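CdiI immunity protein (Cupriavidus taiwanensis, PDB 5T87) probably protects its own cell from a contact-dependent growth inhibition system by binding the CdiA toxin, with which it forms a complex. Local coordinates at residues D17-S22 and A29-S34; S51-L56 and E86-S91; L65-V70 and Q96-A101; V70-R75 and L106-I111. All coordinates share one frame; numbering follows the deposited sequence.

Contact 1 (D17-S22 and A29-S34); sequences DHVLAS and ADACLS
Val19 holds CG1 trans to its main-chain nitrogen (chi1 171°) and Leu20 turns CG away from its own carbonyl carbon (chi1 -69°), and these two choices bring one branch of each side chain onto the methyl of Ala31. The contact joins the first two helices of an all-helical chain, 16-22 and 25-38, which follow each other with a very short link. Val19 starts well aimed, its CB already turned to the other helix, and CG1 stops 4.0 Å from Ala31 CB. Leu20 sends its CB more to the flank. CD1 prolongs the extended chain, and CD2, the other branch, settles 3.9 Å from the same Ala31 CB, so a single buried methyl is touched by two branches from successive residues. The backbones are nearest at Val19 and Ala31, where the CA atoms lie 7.0 Å apart, a spacing that the small alanine side chain allows.

The seam is modest and wholly apolar. Leu20 also rests on Ile28 and on Val52 of helix 42-53, which carries the packing on toward the third helix, while Asp17 forms a salt bridge with Arg48. On the 29-34 side, Ala29 and Leu33 pack against Leu41 and His46 of the CdiA toxin chain, so helix 25-38 meets both helix 16-22 and the toxin.

Helix 16-22 finishes with a side-chain bond: Ser22 OG donates to His18 O at 3.0 Å. It comes from above the carbonyl plane, while Ser22 N donates to the same oxygen.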
loop_
_atom_site.group_PDB
_atom_site.type_symbol
_atom_site.label_atom_id
_atom_site.label_comp_id
_atom_site.label_asym_id
_atom_site.label_seq_id
_atom_site.Cartn_x
_atom_site.Cartn_y
_atom_site.Cartn_z
ATOM N N ASP A 17 19.385 -2.592 -3.484
ATOM C CA ASP A 17 20.083 -1.321 -3.272
ATOM C C ASP A 17 20.638 -0.719 -4.560
ATOM O O ASP A 17 20.669 0.503 -4.705
ATOM C CB ASP A 17 21.206 -1.480 -2.246
ATOM C CG ASP A 17 20.688 -1.779 -0.860
ATOM O OD1 ASP A 17 19.660 -1.198 -0.457
ATOM O OD2 ASP A 17 21.315 -2.602 -0.160
ATOM N N HIS A 18 21.070 -1.574 -5.483
ATOM C CA HIS A 18 21.490 -1.110 -6.796
ATOM C C HIS A 18 20.305 -0.503 -7.565
ATOM O O HIS A 18 20.428 0.564 -8.159
ATOM C CB HIS A 18 22.153 -2.224 -7.607
ATOM C CG HIS A 18 22.602 -1.770 -8.960
ATOM N ND1 HIS A 18 22.136 -2.333 -10.134
ATOM C CD2 HIS A 18 23.425 -0.758 -9.330
ATOM C CE1 HIS A 18 22.684 -1.714 -11.167
ATOM N NE2 HIS A 18 23.463 -0.751 -10.707
ATOM N N VAL A 19 19.160 -1.171 -7.525
ATOM C CA VAL A 19 17.966 -0.687 -8.202
ATOM C C VAL A 19 17.529 0.666 -7.643
ATOM O O VAL A 19 17.063 1.527 -8.390
ATOM C CB VAL A 19 16.802 -1.690 -8.071
ATOM C CG1 VAL A 19 15.495 -1.102 -8.586
ATOM C CG2 VAL A 19 17.118 -2.985 -8.811
ATOM N N LEU A 20 17.661 0.843 -6.333
ATOM C CA LEU A 20 17.250 2.091 -5.692
ATOM C C LEU A 20 18.205 3.256 -5.946
ATOM O O LEU A 20 17.803 4.414 -5.821
ATOM C CB LEU A 20 17.114 1.897 -4.179
ATOM C CG LEU A 20 15.976 1.018 -3.666
ATOM C CD1 LEU A 20 16.051 0.994 -2.149
ATOM C CD2 LEU A 20 14.624 1.529 -4.127
ATOM N N ALA A 21 19.470 2.948 -6.232
ATOM C CA ALA A 21 20.468 3.965 -6.556
ATOM C C ALA A 21 20.311 4.445 -8.004
ATOM O O ALA A 21 20.176 5.640 -8.259
ATOM C CB ALA A 21 21.866 3.412 -6.337
ATOM N N SER A 22 20.313 3.492 -8.931
ATOM C CA SER A 22 20.431 3.764 -10.352
ATOM C C SER A 22 19.093 3.762 -11.123
ATOM O O SER A 22 18.972 4.464 -12.128
ATOM C CB SER A 22 21.410 2.744 -10.971
ATOM O OG SER A 22 20.858 1.433 -11.037
ATOM N N ALA A 29 9.728 1.586 -8.070
ATOM C CA ALA A 29 8.432 1.175 -7.557
ATOM C C ALA A 29 8.414 -0.329 -7.330
ATOM O O ALA A 29 7.905 -0.808 -6.316
ATOM C CB ALA A 29 7.343 1.564 -8.531
ATOM N N ASP A 30 8.985 -1.071 -8.274
ATOM C CA ASP A 30 9.027 -2.516 -8.161
ATOM C C ASP A 30 9.809 -2.936 -6.939
ATOM O O ASP A 30 9.391 -3.823 -6.232
ATOM C CB ASP A 30 9.630 -3.155 -9.417
ATOM C CG ASP A 30 8.716 -3.063 -10.615
ATOM O OD1 ASP A 30 7.550 -2.638 -10.462
ATOM O OD2 ASP A 30 9.183 -3.405 -11.719
ATOM N N ALA A 31 10.936 -2.281 -6.698
ATOM C CA ALA A 31 11.763 -2.543 -5.508
ATOM C C ALA A 31 11.000 -2.261 -4.215
ATOM O O ALA A 31 10.916 -3.127 -3.341
ATOM C CB ALA A 31 13.035 -1.720 -5.557
ATOM N N CYS A 32 10.412 -1.071 -4.117
ATOM C CA CYS A 32 9.565 -0.735 -2.980
ATOM C C CYS A 32 8.495 -1.769 -2.748
ATOM O O CYS A 32 8.273 -2.191 -1.630
ATOM C CB CYS A 32 8.926 0.634 -3.158
ATOM S SG CYS A 32 10.149 1.971 -3.070
ATOM N N LEU A 33 7.833 -2.206 -3.805
ATOM C CA LEU A 33 6.777 -3.198 -3.635
ATOM C C LEU A 33 7.297 -4.596 -3.328
ATOM O O LEU A 33 6.660 -5.326 -2.568
ATOM C CB LEU A 33 5.859 -3.225 -4.838
ATOM C CG LEU A 33 4.874 -2.064 -4.879
ATOM C CD1 LEU A 33 4.254 -2.008 -6.274
ATOM C CD2 LEU A 33 3.802 -2.182 -3.791
ATOM N N SER A 34 8.443 -4.970 -3.891
ATOM C CA SER A 34 9.045 -6.255 -3.560
ATOM C C SER A 34 9.368 -6.321 -2.047
ATOM O O SER A 34 9.124 -7.338 -1.373
ATOM C CB SER A 34 10.295 -6.494 -4.396
ATOM O OG SER A 34 10.699 -7.852 -4.291
#

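Contact 2 (S51-L56 and E86-S91); sequences SVAFDL and EEFLLS
Ala53, on helix 42-53, is the first residue of its segment to touch helix 82-91: its CB faces across and lies 4.0 Å from Phe88 CZ, near the plane of that ring and at its edge. Phe54 comes next. Its CB leaves to the flank, but with CG anti to the carbonyl carbon (chi1 -74°) the far end of the ring comes round to Phe88.

There the two aromatics form an offset edge-to-face pair, with centroids 5.4 Å apart and planes at 83°. Phe88 supplies the edge and Phe54 the face. Phe88 CE1 comes within 3.5 Å of Phe54 CZ, and Phe88 CD1 is almost as near to the same atom, so the approach is displaced toward the far end of Phe54. Phe88 reaches this place by a trans first torsion about its backbone N (chi1 170°); the two side chains run past each other in opposite directions. After Phe54 the chain turns away, and Asp55 N still bonds back to Val52 O at 3.2 Å.

On the other segment, Ser91 OG donates to Phe88 O at 2.7 Å, tying Ser91 back to the residue that bears the ring. Phe88 makes a second edge-to-face pair with Phe46 of helix 42-53 and packs on Val70, while Ala53 and Leu89 both rest on Val67, so helix 60-76 lies against both segments and helix 96-114 packs on Leu89.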
loop_
_atom_site.group_PDB
_atom_site.type_symbol
_atom_site.label_atom_id
_atom_site.label_comp_id
_atom_site.label_asym_id
_atom_site.label_seq_id
_atom_site.Cartn_x
_atom_site.Cartn_y
_atom_site.Cartn_z
ATOM N N SER A 51 14.358 5.935 3.224
ATOM C CA SER A 51 15.307 6.683 2.401
ATOM C C SER A 51 14.641 7.159 1.089
ATOM O O SER A 51 14.961 8.237 0.578
ATOM C CB SER A 51 16.548 5.847 2.080
ATOM O OG SER A 51 16.233 4.837 1.133
ATOM N N VAL A 52 13.707 6.370 0.563
ATOM C CA VAL A 52 12.956 6.787 -0.640
ATOM C C VAL A 52 11.933 7.865 -0.285
ATOM O O VAL A 52 11.875 8.913 -0.932
ATOM C CB VAL A 52 12.284 5.596 -1.328
ATOM C CG1 VAL A 52 11.420 6.053 -2.514
ATOM C CG2 VAL A 52 13.347 4.621 -1.799
ATOM N N ALA A 53 11.171 7.612 0.773
ATOM C CA ALA A 53 10.163 8.552 1.238
ATOM C C ALA A 53 10.716 9.941 1.574
ATOM O O ALA A 53 10.038 10.934 1.302
ATOM C CB ALA A 53 9.418 7.978 2.432
ATOM N N PHE A 54 11.931 10.015 2.132
ATOM C CA PHE A 54 12.515 11.289 2.561
ATOM C C PHE A 54 13.338 12.024 1.502
ATOM O O PHE A 54 13.784 13.154 1.743
ATOM C CB PHE A 54 13.385 11.080 3.802
ATOM C CG PHE A 54 12.608 10.853 5.067
ATOM C CD1 PHE A 54 11.513 11.652 5.400
ATOM C CD2 PHE A 54 13.006 9.864 5.966
ATOM C CE1 PHE A 54 10.822 11.438 6.582
ATOM C CE2 PHE A 54 12.320 9.650 7.158
ATOM C CZ PHE A 54 11.227 10.439 7.468
ATOM N N ASP A 55 13.536 11.398 0.340
ATOM C CA ASP A 55 14.498 11.895 -0.630
ATOM C C ASP A 55 13.823 12.923 -1.537
ATOM O O ASP A 55 13.029 12.580 -2.408
ATOM C CB ASP A 55 15.100 10.723 -1.406
ATOM C CG ASP A 55 16.086 11.163 -2.472
ATOM O OD1 ASP A 55 16.403 12.378 -2.582
ATOM O OD2 ASP A 55 16.543 10.275 -3.213
ATOM N N LEU A 56 14.177 14.182 -1.342
ATOM C CA LEU A 56 13.552 15.310 -2.023
ATOM C C LEU A 56 13.839 15.354 -3.515
ATOM O O LEU A 56 13.132 16.047 -4.251
ATOM C CB LEU A 56 14.061 16.629 -1.443
ATOM C CG LEU A 56 13.886 16.895 0.060
ATOM C CD1 LEU A 56 14.741 18.074 0.477
ATOM C CD2 LEU A 56 12.412 17.115 0.386
ATOM N N GLU A 86 5.124 4.568 13.843
ATOM C CA GLU A 86 4.132 5.601 14.102
ATOM C C GLU A 86 4.718 7.018 14.062
ATOM O O GLU A 86 4.114 7.919 13.468
ATOM C CB GLU A 86 3.418 5.351 15.421
ATOM C CG GLU A 86 2.175 6.210 15.579
ATOM C CD GLU A 86 1.425 5.916 16.850
ATOM O OE1 GLU A 86 2.020 6.049 17.945
ATOM O OE2 GLU A 86 0.234 5.551 16.752
ATOM N N GLU A 87 5.874 7.214 14.696
ATOM C CA GLU A 87 6.554 8.523 14.689
ATOM C C GLU A 87 6.885 8.938 13.260
ATOM O O GLU A 87 6.735 10.121 12.896
ATOM C CB GLU A 87 7.825 8.529 15.571
ATOM C CG GLU A 87 7.522 8.845 17.037
ATOM C CD GLU A 87 8.572 8.357 18.044
ATOM O OE1 GLU A 87 9.792 8.491 17.792
ATOM O OE2 GLU A 87 8.161 7.856 19.114
ATOM N N PHE A 88 7.323 7.957 12.467
ATOM C CA PHE A 88 7.574 8.148 11.036
ATOM C C PHE A 88 6.336 8.635 10.267
ATOM O O PHE A 88 6.370 9.672 9.605
ATOM C CB PHE A 88 8.086 6.857 10.417
ATOM C CG PHE A 88 8.142 6.897 8.935
ATOM C CD1 PHE A 88 9.090 7.681 8.287
ATOM C CD2 PHE A 88 7.225 6.178 8.169
ATOM C CE1 PHE A 88 9.144 7.733 6.907
ATOM C CE2 PHE A 88 7.280 6.219 6.790
ATOM C CZ PHE A 88 8.243 6.995 6.158
ATOM N N LEU A 89 5.239 7.904 10.389
ATOM C CA LEU A 89 4.038 8.253 9.644
ATOM C C LEU A 89 3.431 9.576 10.110
ATOM O O LEU A 89 2.935 10.358 9.283
ATOM C CB LEU A 89 3.009 7.130 9.732
ATOM C CG LEU A 89 3.436 5.798 9.106
ATOM C CD1 LEU A 89 2.436 4.703 9.447
ATOM C CD2 LEU A 89 3.604 5.924 7.602
ATOM N N LEU A 90 3.477 9.826 11.419
ATOM C CA LEU A 90 2.983 11.079 11.972
ATOM C C LEU A 90 3.841 12.278 11.590
ATOM O O LEU A 90 3.321 13.389 11.477
ATOM C CB LEU A 90 2.907 11.006 13.492
ATOM C CG LEU A 90 1.801 10.145 14.104
ATOM C CD1 LEU A 90 1.995 10.171 15.618
ATOM C CD2 LEU A 90 0.399 10.613 13.719
ATOM N N SER A 91 5.145 12.066 11.408
ATOM C CA SER A 91 6.042 13.163 11.045
ATOM C C SER A 91 5.810 13.685 9.628
ATOM O O SER A 91 6.288 14.771 9.297
ATOM C CB SER A 91 7.510 12.768 11.221
ATOM O OG SER A 91 7.877 11.734 10.337
#

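Contact 3 (L65-V70 and Q96-A101); sequences LAVTCV and QAVASA
Val67 lays its CG1 methyl against the backbone of Ala101, 3.5 Å from the carbonyl carbon of that residue, and its other methyl, CG2, against Val98. This is the opening of a parallel pairing of two long helices, 60-76 and 96-114, which are next but one in the chain, with helix 82-91 between them in sequence; parallel packing of next-but-one helices recalls alpha-solenoid folds. The short segments cross at -29°, and their axes come within 8.6 Å.

The split of Val67 between two partners follows from its first torsion. A trans N-CA-CB-CG1 angle (chi1 169°) takes CG1 to the Ala101 end, while CG2, on the side away from the carbonyl carbon, meets Val98 CB at 4.1 Å. The Val67 and Val98 side chains cross at about a right angle. Val67 CG1 also lies 3.9 Å from Ala101 CB, so that alanine receives it with both its methyl and its main chain. Because Ala101 carries so little bulk, the helices draw together here: its CA is 5.4 Å from that of Thr68.

Leu92, in the loop before helix 96-114, touches both Val67 and Val98 and so extends this apolar patch. The outer side belongs to the complex: Thr68 packs on Asp38 of the CdiA toxin chain, and Ser100 OG is hydrogen-bonded to Thr20 O of the toxin. The contact is thus buried toward the core, yet its two helices present neighbouring residues to the toxin.

Next to Val67, the hydroxyl branch of Thr68 overlies the alanine, with OG1 3.4 Å from Ala101 CB.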
loop_
_atom_site.group_PDB
_atom_site.type_symbol
_atom_site.label_atom_id
_atom_site.label_comp_id
_atom_site.label_asym_id
_atom_site.label_seq_id
_atom_site.Cartn_x
_atom_site.Cartn_y
_atom_site.Cartn_z
ATOM N N LEU A 65 4.445 6.325 -2.744
ATOM C CA LEU A 65 4.376 4.870 -2.837
ATOM C C LEU A 65 5.160 4.185 -1.693
ATOM O O LEU A 65 4.694 3.206 -1.076
ATOM C CB LEU A 65 4.890 4.393 -4.201
ATOM C CG LEU A 65 4.979 2.869 -4.364
ATOM C CD1 LEU A 65 3.621 2.237 -4.162
ATOM C CD2 LEU A 65 5.569 2.468 -5.700
ATOM N N ALA A 66 6.352 4.711 -1.424
ATOM C CA ALA A 66 7.202 4.193 -0.342
ATOM C C ALA A 66 6.496 4.233 1.013
ATOM O O ALA A 66 6.593 3.280 1.798
ATOM C CB ALA A 66 8.512 4.964 -0.287
ATOM N N VAL A 67 5.764 5.316 1.271
ATOM C CA VAL A 67 4.950 5.403 2.484
ATOM C C VAL A 67 3.874 4.325 2.496
ATOM O O VAL A 67 3.729 3.617 3.454
ATOM C CB VAL A 67 4.294 6.782 2.613
ATOM C CG1 VAL A 67 3.243 6.803 3.723
ATOM C CG2 VAL A 67 5.355 7.837 2.874
ATOM N N THR A 68 3.128 4.210 1.405
ATOM C CA THR A 68 2.131 3.156 1.254
ATOM C C THR A 68 2.761 1.781 1.501
ATOM O O THR A 68 2.182 0.948 2.194
ATOM C CB THR A 68 1.442 3.262 -0.134
ATOM O OG1 THR A 68 0.505 4.342 -0.094
ATOM C CG2 THR A 68 0.699 1.988 -0.530
ATOM N N CYS A 69 3.956 1.570 0.962
ATOM C CA CYS A 69 4.716 0.347 1.225
ATOM C C CYS A 69 5.052 0.132 2.704
ATOM O O CYS A 69 5.049 -1.008 3.180
ATOM C CB CYS A 69 5.997 0.322 0.397
ATOM S SG CYS A 69 5.668 -0.074 -1.323
ATOM N N VAL A 70 5.327 1.213 3.427
ATOM C CA VAL A 70 5.542 1.110 4.886
ATOM C C VAL A 70 4.253 0.608 5.548
ATOM O O VAL A 70 4.302 -0.205 6.487
ATOM C CB VAL A 70 6.063 2.440 5.503
ATOM C CG1 VAL A 70 6.025 2.427 7.031
ATOM C CG2 VAL A 70 7.486 2.718 5.027
ATOM N N GLN A 96 2.367 17.671 1.870
ATOM C CA GLN A 96 1.274 17.174 1.023
ATOM C C GLN A 96 1.623 16.075 0.036
ATOM O O GLN A 96 0.790 15.220 -0.256
ATOM C CB GLN A 96 0.641 18.325 0.263
ATOM C CG GLN A 96 -0.017 19.345 1.163
ATOM C CD GLN A 96 -0.758 20.407 0.371
ATOM O OE1 GLN A 96 -0.656 20.480 -0.864
ATOM N NE2 GLN A 96 -1.513 21.242 1.079
ATOM N N ALA A 97 2.845 16.111 -0.480
ATOM C CA ALA A 97 3.355 15.078 -1.382
ATOM C C ALA A 97 3.066 13.656 -0.879
ATOM O O ALA A 97 2.751 12.756 -1.671
ATOM C CB ALA A 97 4.853 15.264 -1.565
ATOM N N VAL A 98 3.181 13.460 0.437
ATOM C CA VAL A 98 2.981 12.133 1.038
ATOM C C VAL A 98 1.839 12.005 2.042
ATOM O O VAL A 98 1.482 10.882 2.402
ATOM C CB VAL A 98 4.293 11.610 1.638
ATOM C CG1 VAL A 98 5.312 11.397 0.524
ATOM C CG2 VAL A 98 4.854 12.560 2.697
ATOM N N ALA A 99 1.245 13.128 2.446
ATOM C CA ALA A 99 0.214 13.136 3.496
ATOM C C ALA A 99 -0.854 12.069 3.304
ATOM O O ALA A 99 -1.151 11.306 4.213
ATOM C CB ALA A 99 -0.440 14.507 3.596
ATOM N N SER A 100 -1.410 12.011 2.114
ATOM C CA SER A 100 -2.527 11.123 1.841
ATOM C C SER A 100 -2.182 9.625 2.075
ATOM O O SER A 100 -2.942 8.884 2.719
ATOM C CB SER A 100 -3.035 11.390 0.421
ATOM O OG SER A 100 -3.748 10.283 -0.072
ATOM N N ALA A 101 -1.038 9.195 1.553
ATOM C CA ALA A 101 -0.541 7.837 1.768
ATOM C C ALA A 101 -0.144 7.596 3.235
ATOM O O ALA A 101 -0.266 6.470 3.732
ATOM C CB ALA A 101 0.654 7.564 0.868
#

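Contact 4 (V70-R75 and L106-I111); sequences VGHLAR and LDDLRI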
loop_
_atom_site.group_PDB
_atom_site.type_symbol
_atom_site.label_atom_id
_atom_site.label_comp_id
_atom_site.label_asym_id
_atom_site.label_seq_id
_atom_site.Cartn_x
_atom_site.Cartn_y
_atom_site.Cartn_z
ATOM N N VAL A 70 5.327 1.213 3.427
ATOM C CA VAL A 70 5.542 1.110 4.886
ATOM C C VAL A 70 4.253 0.608 5.548
ATOM O O VAL A 70 4.302 -0.205 6.487
ATOM C CB VAL A 70 6.063 2.440 5.503
ATOM C CG1 VAL A 70 6.025 2.427 7.031
ATOM C CG2 VAL A 70 7.486 2.718 5.027
ATOM N N GLY A 71 3.116 1.067 5.021
ATOM C CA GLY A 71 1.800 0.566 5.412
ATOM C C GLY A 71 1.650 -0.922 5.212
ATOM O O GLY A 71 1.062 -1.605 6.046
ATOM N N HIS A 72 2.192 -1.421 4.107
ATOM C CA HIS A 72 2.131 -2.844 3.801
ATOM C C HIS A 72 2.985 -3.651 4.740
ATOM O O HIS A 72 2.538 -4.697 5.224
ATOM C CB HIS A 72 2.551 -3.131 2.358
ATOM C CG HIS A 72 1.633 -2.544 1.348
ATOM N ND1 HIS A 72 0.264 -2.547 1.500
ATOM C CD2 HIS A 72 1.880 -1.926 0.172
ATOM C CE1 HIS A 72 -0.296 -1.961 0.458
ATOM N NE2 HIS A 72 0.663 -1.569 -0.359
ATOM N N LEU A 73 4.206 -3.188 4.999
ATOM C CA LEU A 73 5.061 -3.860 5.983
ATOM C C LEU A 73 4.368 -3.994 7.319
ATOM O O LEU A 73 4.348 -5.072 7.895
ATOM C CB LEU A 73 6.347 -3.104 6.208
ATOM C CG LEU A 73 7.439 -3.237 5.170
ATOM C CD1 LEU A 73 8.694 -2.559 5.710
ATOM C CD2 LEU A 73 7.716 -4.699 4.870
ATOM N N ALA A 74 3.793 -2.894 7.789
ATOM C CA ALA A 74 3.091 -2.852 9.071
ATOM C C ALA A 74 1.961 -3.879 9.148
ATOM O O ALA A 74 1.792 -4.553 10.166
ATOM C CB ALA A 74 2.531 -1.460 9.314
ATOM N N ARG A 75 1.192 -3.964 8.071
ATOM C CA ARG A 75 0.159 -4.974 7.925
ATOM C C ARG A 75 0.698 -6.408 8.084
ATOM O O ARG A 75 0.050 -7.247 8.711
ATOM C CB ARG A 75 -0.550 -4.801 6.563
ATOM C CG ARG A 75 -1.428 -5.968 6.143
ATOM C CD ARG A 75 -2.351 -5.604 4.991
ATOM N NE ARG A 75 -1.673 -5.265 3.729
ATOM C CZ ARG A 75 -1.055 -6.127 2.915
ATOM N NH1 ARG A 75 -0.965 -7.422 3.221
ATOM N NH2 ARG A 75 -0.503 -5.688 1.789
ATOM N N LEU A 106 -1.120 4.728 8.151
ATOM C CA LEU A 106 -1.518 4.809 9.549
ATOM C C LEU A 106 -2.776 3.967 9.844
ATOM O O LEU A 106 -2.839 3.271 10.864
ATOM C CB LEU A 106 -1.763 6.274 9.905
ATOM C CG LEU A 106 -1.493 6.746 11.320
ATOM C CD1 LEU A 106 -0.052 6.442 11.730
ATOM C CD2 LEU A 106 -1.784 8.247 11.380
ATOM N N ASP A 107 -3.765 4.036 8.944
ATOM C CA ASP A 107 -4.907 3.110 8.958
ATOM C C ASP A 107 -4.407 1.666 9.030
ATOM O O ASP A 107 -4.910 0.887 9.826
ATOM C CB ASP A 107 -5.799 3.280 7.707
ATOM C CG ASP A 107 -6.730 4.500 7.785
ATOM O OD1 ASP A 107 -6.649 5.263 8.773
ATOM O OD2 ASP A 107 -7.555 4.691 6.848
ATOM N N ASP A 108 -3.409 1.333 8.208
ATOM C CA ASP A 108 -2.841 -0.017 8.175
ATOM C C ASP A 108 -2.177 -0.378 9.502
ATOM O O ASP A 108 -2.369 -1.484 10.014
ATOM C CB ASP A 108 -1.860 -0.188 6.988
ATOM C CG ASP A 108 -2.552 -0.084 5.614
ATOM O OD1 ASP A 108 -3.793 0.118 5.571
ATOM O OD2 ASP A 108 -1.859 -0.215 4.575
ATOM N N LEU A 109 -1.434 0.569 10.070
ATOM C CA LEU A 109 -0.768 0.366 11.358
ATOM C C LEU A 109 -1.769 0.120 12.484
ATOM O O LEU A 109 -1.674 -0.881 13.199
ATOM C CB LEU A 109 0.107 1.570 11.714
ATOM C CG LEU A 109 1.082 1.391 12.883
ATOM C CD1 LEU A 109 2.070 0.268 12.603
ATOM C CD2 LEU A 109 1.822 2.689 13.190
ATOM N N ARG A 110 -2.743 1.018 12.597
ATOM C CA ARG A 110 -3.728 0.976 13.679
ATOM C C ARG A 110 -4.592 -0.303 13.661
ATOM O O ARG A 110 -4.964 -0.821 14.717
ATOM C CB ARG A 110 -4.629 2.221 13.631
ATOM C CG ARG A 110 -3.902 3.569 13.748
ATOM C CD ARG A 110 -3.628 3.976 15.188
ATOM N NE ARG A 110 -2.614 5.037 15.346
ATOM C CZ ARG A 110 -2.796 6.345 15.111
ATOM N NH1 ARG A 110 -1.789 7.200 15.326
ATOM N NH2 ARG A 110 -3.966 6.811 14.651
ATOM N N ILE A 111 -4.896 -0.808 12.469
ATOM C CA ILE A 111 -5.749 -1.985 12.317
ATOM C C ILE A 111 -4.958 -3.248 12.659
ATOM O O ILE A 111 -5.331 -4.005 13.559
ATOM C CB ILE A 111 -6.309 -2.093 10.871
ATOM C CG1 ILE A 111 -7.360 -0.998 10.596
ATOM C CG2 ILE A 111 -6.865 -3.486 10.587
ATOM C CD1 ILE A 111 -8.758 -1.284 11.114
#
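Asp108 puts its CB 3.4 Å from Gly71 O, and its carboxylate follows the glycine backbone. With CG trans to the carbonyl carbon (chi1 -65°), OD2 ends 3.6 Å from Gly71 C, where the glycine leaves room for it. The CA atoms of this pair are 5.4 Å apart.

The next residue, Leu109, sends its CB along the flank of its helix and meets Ala74, one turn after Gly71. Its CG lies anti to the main-chain N (chi1 -168°), and the second torsion then swings CD1 to 3.7 Å from Ala74 CB. The two segments run nearly parallel, at 9°, with axes 8.1 Å apart, a later stretch of the side-by-side packing of helices 60-76 and 96-114 in this all-helical fold. Leu80, in a loop, touches both Ala74 and Leu109.

The polar end of Asp108 looks to the toxin: OD1 makes salt bridges with Arg50 and Arg23 of the CdiA toxin chain. His72 ND1 lies 4.4 Å from Asp108 OD2, and His72 NE2 is hydrogen-bonded to NE2 of His46 of the toxin. Arg75 brings the edge of its guanidinium to His72 CE1; Arg75 NE stays 5.1 Å from Asp108 OD2, too far for a salt bridge, though the opposite charges may attract weakly.

Contact 1 closes before the others open along the chain, while contacts 2, 3 and 4 interleave, so the later helices are knitted together by alternating segments. Contacts 3 and 4 both use helices 60-76 and 96-114, share Val70, and have centres about 11 Å apart. Contact 2 is about 8 Å from contact 3, centre to centre, and is joined to contact 4 by the Glu86–Arg110 salt bridge. Contacts 1 and 4, about 20 Å apart between centres, lie on opposite sides of the chain's centre. Helix 60-76 bridges them, since Leu65 and Cys69 pack on helix 25-38. Residues meeting the CdiA toxin come from helices 25-38, 60-76 and 96-114, probably one binding surface; the toxin touches neither segment of contact 2.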